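Local coordinates for PilO protein (Pseudomonas aeruginosa, PDB 5UVR) that helps build type IV pili as an inner-membrane component, pairing with PilN to form the foundation of the PilM/PilN/PilO/PilP complex, at residues Thr51-Ser54 / Gly55-Leu59. Sequence-based numbering, arbitrary orientation.
Sequences TFVS and GVSSL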
loop_
_atom_site.group_PDB
_atom_site.type_symbol
_atom_site.label_atom_id
_atom_site.label_comp_id
_atom_site.label_asym_id
_atom_site.label_seq_id
_atom_site.Cartn_x
_atom_site.Cartn_y
_atom_site.Cartn_z
ATOM N N THR A 51 6.790 -1.646 -10.576
ATOM C CA THR A 51 6.515 -0.259 -10.932
ATOM C C THR A 51 5.579 0.378 -9.916
ATOM O O THR A 51 5.765 1.539 -9.523
ATOM C CB THR A 51 5.922 -0.191 -12.340
ATOM O OG1 THR A 51 6.892 -0.671 -13.277
ATOM C CG2 THR A 51 5.564 1.226 -12.709
ATOM N N PHE A 52 4.579 -0.379 -9.469
ATOM C CA PHE A 52 3.672 0.106 -8.426
ATOM C C PHE A 52 4.418 0.415 -7.124
ATOM O O PHE A 52 4.223 1.481 -6.525
ATOM C CB PHE A 52 2.575 -0.927 -8.190
ATOM C CG PHE A 52 1.631 -0.569 -7.068
ATOM C CD1 PHE A 52 0.746 0.483 -7.208
ATOM C CD2 PHE A 52 1.609 -1.307 -5.897
ATOM C CE1 PHE A 52 -0.139 0.813 -6.179
ATOM C CE2 PHE A 52 0.731 -0.980 -4.864
ATOM C CZ PHE A 52 -0.143 0.084 -5.015
ATOM N N VAL A 53 5.245 -0.519 -6.643
ATOM C CA VAL A 53 5.976 -0.288 -5.394
ATOM C C VAL A 53 6.867 0.949 -5.512
ATOM O O VAL A 53 6.934 1.784 -4.597
ATOM C CB VAL A 53 6.781 -1.546 -5.011
ATOM C CG1 VAL A 53 7.726 -1.240 -3.834
ATOM C CG2 VAL A 53 5.856 -2.686 -4.644
ATOM N N SER A 54 7.542 1.106 -6.651
ATOM C CA SER A 54 8.355 2.301 -6.865
ATOM C C SER A 54 7.495 3.552 -6.906
ATOM O O SER A 54 7.899 4.608 -6.414
ATOM C CB SER A 54 9.154 2.172 -8.159
ATOM O OG SER A 54 10.183 1.227 -7.975
ATOM N N GLY A 55 6.313 3.459 -7.507
ATOM C CA GLY A 55 5.431 4.612 -7.544
ATOM C C GLY A 55 5.028 5.060 -6.156
ATOM O O GLY A 55 5.072 6.250 -5.836
ATOM N N VAL A 56 4.632 4.113 -5.307
ATOM C CA VAL A 56 4.249 4.476 -3.946
ATOM C C VAL A 56 5.451 5.046 -3.211
ATOM O O VAL A 56 5.346 6.050 -2.498
ATOM C CB VAL A 56 3.656 3.261 -3.212
ATOM C CG1 VAL A 56 3.419 3.580 -1.737
ATOM C CG2 VAL A 56 2.355 2.829 -3.886
ATOM N N SER A 57 6.620 4.445 -3.423
ATOM C CA SER A 57 7.838 4.872 -2.748
ATOM C C SER A 57 8.258 6.281 -3.144
ATOM O O SER A 57 8.985 6.931 -2.389
ATOM C CB SER A 57 8.973 3.883 -3.059
ATOM O OG SER A 57 8.663 2.559 -2.633
ATOM N N SER A 58 7.839 6.752 -4.317
ATOM C CA SER A 58 8.237 8.048 -4.839
ATOM C C SER A 58 7.242 9.157 -4.516
ATOM O O SER A 58 7.468 10.303 -4.915
ATOM C CB SER A 58 8.430 7.949 -6.355
ATOM O OG SER A 58 9.368 6.931 -6.644
ATOM N N LEU A 59 6.158 8.850 -3.817
ATOM C CA LEU A 59 5.204 9.887 -3.447
ATOM C C LEU A 59 5.864 10.891 -2.505
ATOM O O LEU A 59 6.685 10.510 -1.659
ATOM C CB LEU A 59 3.972 9.267 -2.781
ATOM C CG LEU A 59 3.105 8.366 -3.665
ATOM C CD1 LEU A 59 2.098 7.618 -2.812
ATOM C CD2 LEU A 59 2.418 9.181 -4.747
#
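Ser-57 and Ser-58 turn their hydroxyls back onto the carbonyls of Val-53 and Ser-54, one turn earlier, and so illustrate how serines can finish an amphipathic helix at its C-terminal end. The oxygen of Val-53 takes two bonds from the same residue, the backbone one from Ser-57 N and a second from Ser-57 OG at 2.7 Å. These donors approach from opposite faces of the carbonyl plane, the hydroxyl standing 39° out of it. A chi1 of -60° sets OG beside its own backbone N, which brings it within range of that carbonyl. Ser-58 repeats the device. Its OG donates to Ser-54 O at 2.8 Å, tilted from the carbonyl plane, whereas its amide makes a weak, bent bond to the same oxygen. Ser-54 O thus receives the hydroxyl as well as the weak amide bond, and the stronger hold on it probably comes from OG.

Upstream the alpha-helical pattern is regular: Gly-55 N bonds to Thr-51 O at 2.8 Å. Val-56 N bonds to Phe-52 O at 2.9 Å.

The apolar contact belongs to Phe-52 and Val-56. Methyl CG2 of Val-56 makes a CH-pi contact over one face of the phenyl ring, 4.1 Å from its centroid and displaced toward the rim, where CE1 and CZ lie nearest. With CG of Phe-52 trans to the backbone N (chi1 176°), the ring swings towards the C-terminal side of its own residue, where one face is presented to this methyl.

In the modified ferredoxin fold of the PilO core, helix 46-57 packs on the antiparallel sheet: Phe-52 and Val-53 touch Met-83 of strand 81-86. Phe-52 also reaches Ile-8 of helix 4-10, and Leu-59, just past the helix end, rests on Leu-4 and Asp-7 of that same neighbouring helix.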